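PDB 6NOB: beta-fructofuranosidase from Bifidobacterium adolescentis, which probably hydrolyses sucrose and related beta-fructosides at the terminal non-reducing fructofuranose, as a beta-fructofuranosidase of glycoside hydrolase family 32. Local coordinates for residues D131-Q137 against S196-T201; A214-R218 against C241-D245; D269-C274 against A286-T290. All coordinates share one frame; numbering follows the deposited sequence.

Contact 1 (D131-Q137 against S196-T201)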
ATOM      1  N   ASP A 131       1.893   3.579   1.167  1.00 36.26           N
ATOM      2  CA  ASP A 131       0.830   2.841   1.846  1.00 35.41           C
ATOM      3  C   ASP A 131      -0.545   3.154   1.257  1.00 36.73           C
ATOM      4  O   ASP A 131      -0.836   4.316   0.948  1.00 39.01           O
ATOM      5  CB  ASP A 131       0.796   3.189   3.336  1.00 41.90           C
ATOM      6  CG  ASP A 131       2.109   2.948   4.038  1.00 43.19           C
ATOM      7  OD1 ASP A 131       3.134   2.699   3.368  1.00 42.05           O
ATOM      8  OD2 ASP A 131       2.100   3.016   5.283  1.00 40.48           O
ATOM      9  N   PRO A 132      -1.428   2.160   1.131  1.00 35.82           N
ATOM     10  CA  PRO A 132      -2.843   2.455   0.872  1.00 29.93           C
ATOM     11  C   PRO A 132      -3.522   2.963   2.134  1.00 33.23           C
ATOM     12  O   PRO A 132      -3.262   2.480   3.238  1.00 32.47           O
ATOM     13  CB  PRO A 132      -3.413   1.098   0.443  1.00 32.20           C
ATOM     14  CG  PRO A 132      -2.552   0.102   1.154  1.00 33.97           C
ATOM     15  CD  PRO A 132      -1.169   0.710   1.203  1.00 37.60           C
ATOM     16  N   ASN A 133      -4.398   3.954   1.965  1.00 30.40           N
ATOM     17  CA  ASN A 133      -5.065   4.598   3.087  1.00 29.44           C
ATOM     18  C   ASN A 133      -6.562   4.710   2.831  1.00 33.93           C
ATOM     19  O   ASN A 133      -7.028   4.669   1.689  1.00 37.54           O
ATOM     20  CB  ASN A 133      -4.504   6.004   3.358  1.00 28.49           C
ATOM     21  CG  ASN A 133      -3.005   6.010   3.590  1.00 33.19           C
ATOM     22  OD1 ASN A 133      -2.317   6.964   3.224  1.00 30.26           O
ATOM     23  ND2 ASN A 133      -2.492   4.953   4.207  1.00 30.75           N
ATOM     24  N   GLY A 134      -7.305   4.851   3.924  1.00 31.40           N
ATOM     25  CA  GLY A 134      -8.711   5.240   3.843  1.00 31.93           C
ATOM     26  C   GLY A 134      -9.576   4.307   3.027  1.00 36.59           C
ATOM     27  O   GLY A 134     -10.484   4.763   2.321  1.00 38.25           O
ATOM     28  N   LEU A 135      -9.317   3.007   3.112  1.00 29.03           N
ATOM     29  CA  LEU A 135     -10.068   2.042   2.320  1.00 33.30           C
ATOM     30  C   LEU A 135     -11.503   1.943   2.817  1.00 36.83           C
ATOM     31  O   LEU A 135     -11.748   1.781   4.017  1.00 36.07           O
ATOM     32  CB  LEU A 135      -9.387   0.676   2.372  1.00 37.06           C
ATOM     33  CG  LEU A 135      -7.964   0.685   1.816  1.00 38.41           C
ATOM     34  CD1 LEU A 135      -7.314  -0.673   1.971  1.00 39.20           C
ATOM     35  CD2 LEU A 135      -7.979   1.111   0.358  1.00 40.04           C
ATOM     36  N   CYS A 136     -12.452   2.043   1.890  1.00 43.45           N
ATOM     37  CA  CYS A 136     -13.867   1.954   2.223  1.00 39.96           C
ATOM     38  C   CYS A 136     -14.676   1.834   0.942  1.00 37.62           C
ATOM     39  O   CYS A 136     -14.185   2.116  -0.156  1.00 34.61           O
ATOM     40  CB  CYS A 136     -14.330   3.163   3.048  1.00 35.09           C
ATOM     41  SG  CYS A 136     -14.242   4.755   2.213  1.00 34.91           S
ATOM     42  N   GLN A 137     -15.911   1.367   1.096  1.00 35.12           N
ATOM     43  CA  GLN A 137     -16.937   1.510   0.074  1.00 38.35           C
ATOM     44  C   GLN A 137     -17.835   2.660   0.503  1.00 36.97           C
ATOM     45  O   GLN A 137     -18.356   2.656   1.621  1.00 42.34           O
ATOM     46  CB  GLN A 137     -17.747   0.225  -0.102  1.00 40.84           C
ATOM     47  CG  GLN A 137     -18.666   0.256  -1.313  1.00 45.94           C
ATOM     48  CD  GLN A 137     -19.175  -1.117  -1.708  1.00 53.46           C
ATOM     49  OE1 GLN A 137     -19.275  -2.020  -0.876  1.00 52.75           O
ATOM     50  NE2 GLN A 137     -19.505  -1.281  -2.986  1.00 53.06           N
ATOM     51  N   SER A 196      -0.153   7.580   7.223  1.00 32.30           N
ATOM     52  CA  SER A 196      -1.201   6.644   6.848  1.00 32.78           C
ATOM     53  C   SER A 196      -2.417   6.778   7.764  1.00 34.98           C
ATOM     54  O   SER A 196      -2.328   7.262   8.898  1.00 32.19           O
ATOM     55  CB  SER A 196      -0.661   5.217   6.885  1.00 30.94           C
ATOM     56  OG  SER A 196       0.143   4.967   5.746  1.00 32.42           O
ATOM     57  N   GLY A 197      -3.569   6.343   7.249  1.00 26.98           N
ATOM     58  CA  GLY A 197      -4.818   6.424   7.987  1.00 26.71           C
ATOM     59  C   GLY A 197      -5.879   5.513   7.407  1.00 35.31           C
ATOM     60  O   GLY A 197      -5.726   4.954   6.319  1.00 35.30           O
ATOM     61  N   SER A 198      -6.973   5.375   8.156  1.00 33.68           N
ATOM     62  CA  SER A 198      -8.093   4.503   7.810  1.00 29.93           C
ATOM     63  C   SER A 198      -9.374   5.326   7.656  1.00 34.29           C
ATOM     64  O   SER A 198      -9.387   6.541   7.866  1.00 31.18           O
ATOM     65  CB  SER A 198      -8.273   3.406   8.863  1.00 31.11           C
ATOM     66  OG  SER A 198      -8.398   3.962  10.162  1.00 31.62           O
ATOM     67  N   ALA A 199     -10.468   4.643   7.297  1.00 31.93           N
ATOM     68  CA  ALA A 199     -11.725   5.300   6.957  1.00 32.03           C
ATOM     69  C   ALA A 199     -12.905   4.632   7.650  1.00 34.78           C
ATOM     70  O   ALA A 199     -12.966   3.403   7.756  1.00 29.79           O
ATOM     71  CB  ALA A 199     -11.963   5.286   5.443  1.00 28.94           C
ATOM     72  N   VAL A 200     -13.849   5.452   8.109  1.00 33.07           N
ATOM     73  CA  VAL A 200     -15.117   4.980   8.656  1.00 37.03           C
ATOM     74  C   VAL A 200     -16.234   5.776   7.993  1.00 37.50           C
ATOM     75  O   VAL A 200     -16.282   7.005   8.120  1.00 32.89           O
ATOM     76  CB  VAL A 200     -15.187   5.126  10.185  1.00 35.87           C
ATOM     77  CG1 VAL A 200     -16.519   4.599  10.704  1.00 37.35           C
ATOM     78  CG2 VAL A 200     -14.031   4.399  10.847  1.00 35.56           C
ATOM     79  N   THR A 201     -17.124   5.081   7.283  1.00 36.02           N
ATOM     80  CA  THR A 201     -18.267   5.732   6.654  1.00 36.60           C
ATOM     81  C   THR A 201     -19.333   6.026   7.704  1.00 39.06           C
ATOM     82  O   THR A 201     -19.730   5.136   8.464  1.00 40.03           O
ATOM     83  CB  THR A 201     -18.847   4.861   5.534  1.00 37.27           C
ATOM     84  OG1 THR A 201     -19.331   3.625   6.076  1.00 34.87           O
ATOM     85  CG2 THR A 201     -17.792   4.570   4.472  1.00 36.09           C
TER
HETATM   86  O   HOH W   1     -13.616   1.355   6.058  1.00 26.81           O
HETATM   87  O   HOH W   2      -9.961   1.895   6.232  1.00 32.03           O

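Contact 2 (A214-R218 against C241-D245)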
ATOM      1  N   ALA A 214     -24.117   6.044   3.606  1.00 43.95           N
ATOM      2  CA  ALA A 214     -23.353   7.040   4.336  1.00 37.10           C
ATOM      3  C   ALA A 214     -23.498   8.424   3.710  1.00 39.20           C
ATOM      4  O   ALA A 214     -23.834   8.579   2.531  1.00 41.56           O
ATOM      5  CB  ALA A 214     -21.875   6.646   4.398  1.00 34.13           C
ATOM      6  N   ASN A 215     -23.236   9.442   4.530  1.00 39.27           N
ATOM      7  CA  ASN A 215     -23.224  10.824   4.081  1.00 39.92           C
ATOM      8  C   ASN A 215     -21.827  11.405   3.955  1.00 40.45           C
ATOM      9  O   ASN A 215     -21.665  12.437   3.296  1.00 43.59           O
ATOM     10  CB  ASN A 215     -24.041  11.702   5.040  1.00 49.61           C
ATOM     11  CG  ASN A 215     -25.527  11.443   4.935  1.00 62.06           C
ATOM     12  OD1 ASN A 215     -26.142  10.898   5.853  1.00 65.78           O
ATOM     13  ND2 ASN A 215     -26.115  11.826   3.806  1.00 66.14           N
ATOM     14  N   ALA A 216     -20.826  10.772   4.562  1.00 38.95           N
ATOM     15  CA  ALA A 216     -19.454  11.252   4.505  1.00 36.67           C
ATOM     16  C   ALA A 216     -18.517  10.117   4.890  1.00 38.49           C
ATOM     17  O   ALA A 216     -18.925   9.135   5.517  1.00 38.71           O
ATOM     18  CB  ALA A 216     -19.238  12.457   5.428  1.00 30.46           C
ATOM     19  N   ILE A 217     -17.257  10.264   4.493  1.00 34.67           N
ATOM     20  CA  ILE A 217     -16.175   9.396   4.947  1.00 27.16           C
ATOM     21  C   ILE A 217     -15.441  10.122   6.062  1.00 32.68           C
ATOM     22  O   ILE A 217     -14.956  11.243   5.865  1.00 33.79           O
ATOM     23  CB  ILE A 217     -15.201   9.047   3.809  1.00 27.31           C
ATOM     24  CG1 ILE A 217     -15.928   8.478   2.595  1.00 28.47           C
ATOM     25  CG2 ILE A 217     -14.139   8.073   4.299  1.00 29.85           C
ATOM     26  CD1 ILE A 217     -15.031   8.368   1.372  1.00 26.98           C
ATOM     27  N   ARG A 218     -15.348   9.495   7.229  1.00 29.82           N
ATOM     28  CA  ARG A 218     -14.492   9.995   8.293  1.00 32.11           C
ATOM     29  C   ARG A 218     -13.161   9.258   8.245  1.00 31.26           C
ATOM     30  O   ARG A 218     -13.124   8.024   8.271  1.00 31.82           O
ATOM     31  CB  ARG A 218     -15.133   9.834   9.673  1.00 25.40           C
ATOM     32  CG  ARG A 218     -14.248  10.379  10.789  1.00 24.95           C
ATOM     33  CD  ARG A 218     -15.013  10.658  12.075  1.00 27.68           C
ATOM     34  NE  ARG A 218     -15.965  11.760  11.945  1.00 34.11           N
ATOM     35  CZ  ARG A 218     -15.627  13.045  11.898  1.00 38.07           C
ATOM     36  NH1 ARG A 218     -14.349  13.405  11.948  1.00 37.48           N
ATOM     37  NH2 ARG A 218     -16.568  13.974  11.789  1.00 32.42           N
ATOM     38  N   CYS A 241     -10.718  13.861   9.973  1.00 32.49           N
ATOM     39  CA  CYS A 241     -11.290  14.806   9.023  1.00 31.51           C
ATOM     40  C   CYS A 241     -12.349  14.078   8.209  1.00 33.48           C
ATOM     41  O   CYS A 241     -12.434  12.846   8.227  1.00 32.88           O
ATOM     42  CB  CYS A 241     -10.214  15.437   8.125  1.00 30.41           C
ATOM     43  SG  CYS A 241      -9.261  14.300   7.106  1.00 34.35           S
ATOM     44  N   LEU A 242     -13.172  14.855   7.514  1.00 29.76           N
ATOM     45  CA  LEU A 242     -14.289  14.317   6.752  1.00 32.32           C
ATOM     46  C   LEU A 242     -14.075  14.529   5.264  1.00 33.96           C
ATOM     47  O   LEU A 242     -13.552  15.565   4.843  1.00 35.32           O
ATOM     48  CB  LEU A 242     -15.610  14.973   7.155  1.00 31.73           C
ATOM     49  CG  LEU A 242     -16.227  14.560   8.483  1.00 38.64           C
ATOM     50  CD1 LEU A 242     -17.498  15.358   8.715  1.00 36.35           C
ATOM     51  CD2 LEU A 242     -16.517  13.071   8.482  1.00 40.16           C
ATOM     52  N   CYS A 243     -14.480  13.535   4.480  1.00 34.55           N
ATOM     53  CA  CYS A 243     -14.773  13.699   3.059  1.00 34.51           C
ATOM     54  C   CYS A 243     -16.286  13.638   2.898  1.00 38.93           C
ATOM     55  O   CYS A 243     -16.885  12.565   3.004  1.00 41.90           O
ATOM     56  CB  CYS A 243     -14.091  12.635   2.215  1.00 35.71           C
ATOM     57  SG  CYS A 243     -14.238  13.001   0.466  1.00 36.80           S
ATOM     58  N   GLU A 244     -16.902  14.788   2.633  1.00 38.65           N
ATOM     59  CA  GLU A 244     -18.355  14.863   2.572  1.00 39.23           C
ATOM     60  C   GLU A 244     -18.911  14.630   1.175  1.00 38.32           C
ATOM     61  O   GLU A 244     -20.041  14.144   1.044  1.00 45.17           O
ATOM     62  CB  GLU A 244     -18.829  16.221   3.093  1.00 43.73           C
ATOM     63  CG  GLU A 244     -18.435  16.483   4.537  1.00 46.47           C
ATOM     64  CD  GLU A 244     -18.778  17.885   4.993  1.00 52.19           C
ATOM     65  OE1 GLU A 244     -17.989  18.470   5.768  1.00 54.62           O
ATOM     66  OE2 GLU A 244     -19.837  18.403   4.579  1.00 55.92           O
ATOM     67  N   ASP A 245     -18.156  14.953   0.126  1.00 35.04           N
ATOM     68  CA  ASP A 245     -18.645  14.813  -1.239  1.00 32.93           C
ATOM     69  C   ASP A 245     -17.887  13.759  -2.040  1.00 37.79           C
ATOM     70  O   ASP A 245     -18.075  13.666  -3.256  1.00 38.66           O
ATOM     71  CB  ASP A 245     -18.606  16.168  -1.958  1.00 35.08           C
ATOM     72  CG  ASP A 245     -17.194  16.715  -2.129  1.00 44.17           C
ATOM     73  OD1 ASP A 245     -16.217  16.051  -1.719  1.00 41.48           O
ATOM     74  OD2 ASP A 245     -17.068  17.827  -2.688  1.00 45.84           O
TER

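Contact 3 (D269-C274 against A286-T290)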
ATOM      1  N   ASP A 269      -0.497   5.072  12.188  1.00 39.62           N
ATOM      2  CA  ASP A 269      -1.314   4.216  11.333  1.00 38.00           C
ATOM      3  C   ASP A 269      -2.588   3.756  12.038  1.00 36.56           C
ATOM      4  O   ASP A 269      -2.816   2.547  12.175  1.00 34.16           O
ATOM      5  CB  ASP A 269      -0.497   3.010  10.865  1.00 40.08           C
ATOM      6  CG  ASP A 269       0.843   3.404  10.261  1.00 43.56           C
ATOM      7  OD1 ASP A 269       0.978   4.554   9.787  1.00 43.52           O
ATOM      8  OD2 ASP A 269       1.765   2.561  10.264  1.00 43.12           O
ATOM      9  N   PRO A 270      -3.456   4.674  12.466  1.00 34.20           N
ATOM     10  CA  PRO A 270      -4.664   4.257  13.187  1.00 28.89           C
ATOM     11  C   PRO A 270      -5.626   3.517  12.275  1.00 35.54           C
ATOM     12  O   PRO A 270      -5.857   3.916  11.131  1.00 36.06           O
ATOM     13  CB  PRO A 270      -5.267   5.581  13.665  1.00 30.36           C
ATOM     14  CG  PRO A 270      -4.814   6.570  12.639  1.00 27.93           C
ATOM     15  CD  PRO A 270      -3.432   6.130  12.231  1.00 28.28           C
ATOM     16  N   LYS A 271      -6.191   2.430  12.796  1.00 37.57           N
ATOM     17  CA  LYS A 271      -7.181   1.632  12.079  1.00 31.87           C
ATOM     18  C   LYS A 271      -8.402   1.489  12.978  1.00 34.06           C
ATOM     19  O   LYS A 271      -8.319   0.881  14.049  1.00 37.46           O
ATOM     20  CB  LYS A 271      -6.612   0.267  11.691  1.00 27.25           C
ATOM     21  CG  LYS A 271      -6.900  -0.141  10.254  1.00 27.43           C
ATOM     22  CD  LYS A 271      -8.393  -0.268  10.016  1.00 29.25           C
ATOM     23  CE  LYS A 271      -8.698  -0.625   8.576  1.00 27.59           C
ATOM     24  NZ  LYS A 271     -10.169  -0.724   8.343  1.00 30.74           N
ATOM     25  N   VAL A 272      -9.526   2.055  12.550  1.00 33.10           N
ATOM     26  CA  VAL A 272     -10.743   2.106  13.353  1.00 31.94           C
ATOM     27  C   VAL A 272     -11.713   1.060  12.815  1.00 33.71           C
ATOM     28  O   VAL A 272     -12.118   1.117  11.647  1.00 32.71           O
ATOM     29  CB  VAL A 272     -11.364   3.513  13.338  1.00 29.93           C
ATOM     30  CG1 VAL A 272     -12.629   3.559  14.185  1.00 29.35           C
ATOM     31  CG2 VAL A 272     -10.360   4.541  13.839  1.00 33.60           C
ATOM     32  N   GLU A 273     -12.078   0.102  13.663  1.00 33.72           N
ATOM     33  CA  GLU A 273     -12.938  -1.013  13.285  1.00 34.10           C
ATOM     34  C   GLU A 273     -14.236  -0.919  14.068  1.00 37.77           C
ATOM     35  O   GLU A 273     -14.217  -0.867  15.301  1.00 43.17           O
ATOM     36  CB  GLU A 273     -12.255  -2.353  13.557  1.00 26.72           C
ATOM     37  CG  GLU A 273     -13.172  -3.553  13.380  1.00 33.68           C
ATOM     38  CD  GLU A 273     -13.735  -3.658  11.975  1.00 37.14           C
ATOM     39  OE1 GLU A 273     -12.985  -3.388  11.011  1.00 35.36           O
ATOM     40  OE2 GLU A 273     -14.928  -4.006  11.836  1.00 38.78           O
ATOM     41  N   CYS A 274     -15.363  -0.919  13.360  1.00 39.92           N
ATOM     42  CA  CYS A 274     -16.652  -0.718  14.001  1.00 41.80           C
ATOM     43  C   CYS A 274     -17.549  -1.944  13.965  1.00 41.47           C
ATOM     44  O   CYS A 274     -18.591  -1.938  14.626  1.00 46.28           O
ATOM     45  CB  CYS A 274     -17.384   0.468  13.353  1.00 40.34           C
ATOM     46  SG  CYS A 274     -16.567   2.041  13.628  1.00 42.79           S
ATOM     47  N   ALA A 286     -16.530   2.369  19.187  1.00 40.11           N
ATOM     48  CA  ALA A 286     -15.656   1.986  18.089  1.00 36.78           C
ATOM     49  C   ALA A 286     -14.235   1.819  18.609  1.00 41.03           C
ATOM     50  O   ALA A 286     -13.833   2.467  19.577  1.00 40.85           O
ATOM     51  CB  ALA A 286     -15.689   3.030  16.973  1.00 31.19           C
ATOM     52  N   TYR A 287     -13.473   0.947  17.956  1.00 38.32           N
ATOM     53  CA  TYR A 287     -12.154   0.571  18.440  1.00 34.03           C
ATOM     54  C   TYR A 287     -11.082   0.906  17.412  1.00 38.41           C
ATOM     55  O   TYR A 287     -11.277   0.716  16.208  1.00 44.99           O
ATOM     56  CB  TYR A 287     -12.119  -0.916  18.805  1.00 34.49           C
ATOM     57  CG  TYR A 287     -12.831  -1.182  20.109  1.00 36.51           C
ATOM     58  CD1 TYR A 287     -14.212  -1.339  20.146  1.00 35.72           C
ATOM     59  CD2 TYR A 287     -12.130  -1.232  21.309  1.00 37.12           C
ATOM     60  CE1 TYR A 287     -14.875  -1.564  21.342  1.00 37.74           C
ATOM     61  CE2 TYR A 287     -12.780  -1.457  22.509  1.00 34.92           C
ATOM     62  CZ  TYR A 287     -14.153  -1.621  22.519  1.00 39.48           C
ATOM     63  OH  TYR A 287     -14.807  -1.844  23.710  1.00 40.08           O
ATOM     64  N   MET A 288      -9.951   1.410  17.908  1.00 32.79           N
ATOM     65  CA  MET A 288      -8.847   1.891  17.087  1.00 30.34           C
ATOM     66  C   MET A 288      -7.564   1.218  17.551  1.00 36.91           C
ATOM     67  O   MET A 288      -7.221   1.283  18.738  1.00 35.21           O
ATOM     68  CB  MET A 288      -8.723   3.419  17.184  1.00 30.89           C
ATOM     69  CG  MET A 288      -7.443   4.009  16.588  1.00 34.43           C
ATOM     70  SD  MET A 288      -7.093   5.698  17.150  1.00 34.27           S
ATOM     71  CE  MET A 288      -8.489   6.612  16.496  1.00 32.71           C
ATOM     72  N   VAL A 289      -6.861   0.569  16.629  1.00 31.20           N
ATOM     73  CA  VAL A 289      -5.527   0.046  16.899  1.00 35.01           C
ATOM     74  C   VAL A 289      -4.507   1.021  16.332  1.00 38.17           C
ATOM     75  O   VAL A 289      -4.725   1.630  15.276  1.00 37.03           O
ATOM     76  CB  VAL A 289      -5.327  -1.366  16.314  1.00 34.78           C
ATOM     77  CG1 VAL A 289      -6.192  -2.370  17.050  1.00 43.75           C
ATOM     78  CG2 VAL A 289      -5.633  -1.384  14.827  1.00 28.84           C
ATOM     79  N   THR A 290      -3.401   1.189  17.048  1.00 34.81           N
ATOM     80  CA  THR A 290      -2.291   2.006  16.593  1.00 31.67           C
ATOM     81  C   THR A 290      -1.007   1.205  16.750  1.00 38.11           C
ATOM     82  O   THR A 290      -0.914   0.300  17.583  1.00 39.12           O
ATOM     83  CB  THR A 290      -2.201   3.332  17.369  1.00 32.20           C
ATOM     84  OG1 THR A 290      -2.534   3.112  18.745  1.00 34.43           O
ATOM     85  CG2 THR A 290      -3.166   4.353  16.789  1.00 30.57           C
TER

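Contact 1 (D131-Q137 against S196-T201)
Ser196 reaches strand 131-137 through its hydroxyl, which lies within bonding distance of two side chains. Its OG donates to Asp131 OD2 at 2.8 Å, meeting that oxygen on the anti side and well out of the carboxylate plane, and accepts from Asn133 ND2 at 3.1 Å. With chi1 at -77° the hydroxyl sits beside the serine's own backbone N, which places it between the carboxylate and the amide. The other end of that amide, Asn133 OD1, is held by Gln147 on the next strand, so the amide has a partner at each end. One direct backbone bond follows, Gly134 N to Gly197 O at 2.9 Å, with the donor above the carbonyl plane.

The axes run 8° apart, nearly parallel, yet the strands belong to different sheets, as expected for innermost strands of adjacent blades in the five-bladed beta-propeller of family GH32. Asp131-Pro132-Asn133-Gly134 is part of the family's WMNDPNG signature, which lines the active-site pocket in relatives.

Beyond Gly134 water replaces direct pairing. One molecule donates to both Leu135 O and Ala199 O, while a second accepts from Ala199 N at 3.0 Å and also reaches Leu135 O. The Ala199 methyl fills the interval between the strands, with CB 3.5 Å from Gly134 O and 4.0 Å from Cys136 CB. Further along, Thr201 turns its methyl inward, CG2 lying 3.5 Å from Gln137 O and 4.0 Å from Cys136 CB, whereas its hydroxyl bonds to Val209 O.

Contact 2 (A214-R218 against C241-D245)
Ile217 and Cys243 form an antiparallel hydrogen-bonded pair in the hairpin of strands 216-227 and 235-243, within the four-stranded antiparallel sheet that makes one blade of the propeller. Two backbone bonds define the pair: Ile217 N to Cys243 O at 2.8 Å and Cys243 N to Ile217 O at 2.7 Å, the latter in the carbonyl plane. Weaker CA-H...O contacts flank them, from Leu242 CA to Ile217 O and from Arg218 CA to Cys241 O. The segment axes are 150° apart. At the open end of the hairpin, Asn215 and Ala216 both face Val202 of the strand on the other side, a classic beta bulge.

Apolar packing divides between the two faces. Ile217 CB and Cys243 CB are 4.1 Å apart on the face turned toward strand 127-138, and on the other Leu242 CD2 lies 4.1 Å from Ala216 CB.

The remaining interactions belong to Arg218, paired with Leu242 at a non-hydrogen-bonded position. Its chain bends at chi3 (-67°), bringing the guanidinium back over the leucine. Asp206 holds NH2 in a salt bridge and Thr240 OG1 binds NH1, which probably limit the group's rotation. Leu242 CD2 then lies 3.3 Å above the guanidinium plane, offset toward its rim and 3.4 Å from Arg218 NH2.

Contact 3 (D269-C274 against A286-T290)
Val272 and Met288 face one another at a non-hydrogen-bonded position of the antiparallel hairpin formed by strands 268-273 and 285-295, the first two strands of another propeller blade; Asp269-Pro270 belongs to the RDP signature of family GH32. Their side chains run slantwise to each other. Val272 CG2 lies 3.9 Å from Met288 CB, and the bend at chi3 (-64°) brings Met288 CE back to 3.9 Å from the same Val272 CG2. The extended first two torsions carry Met288 SD to the proline ring, 3.9 Å from Pro270 CB. On the same face Val272 CG1 leans toward the Ala286 methyl, and that methyl also meets Cys274 SG at 3.6 Å.

The opposite face carries Lys271, Glu273, Tyr287 and Val289. Here contact is made close to the backbone: Lys271 CB packs on Val289 CG2 at 3.7 Å, while the polar ends lead away from the strand pair. In the connection between the strands, Gly275 N bonds Glu273 and Asp282 N binds Tyr287 OH; beyond the hairpin, Lys271 NZ reaches Ser440 O and Glu273 forms a salt bridge with Arg448.

The axes lie 156° apart, and two hydrogen-bonded pairs set the register. Lys271 and Val289 exchange two bonds of matching length. The second pair is uneven: Tyr287 N to Glu273 O is weak at 3.3 Å, whereas Glu273 N approaches Tyr287 O at 2.7 Å, nearly along the C=O axis.

Overall arrangement
The contacts follow one another along the chain, contact 1 closing before contact 2 opens and contact 2 before contact 3. Contacts 1 and 2 have centres about 12 Å apart and share one sheet, in which strands 190-202 and 216-227 are neighbours; Val200 N probably bonds to Arg218 O. Contact 3, its centre about 11 Å from that of contact 1, lies in the next sheet, and Ser198 OG probably bonds Pro270 O and Val272 N. Contacts 2 and 3 do not touch. Strand 190-202 thus bonds to both 127-138 and 268-273, consistent with neighbouring blades of the family's propeller. The side chains of Asp131 and Asp269 each lie about 3 Å from bound di(hydroxyethyl)ether, probably from the crystallisation liquor.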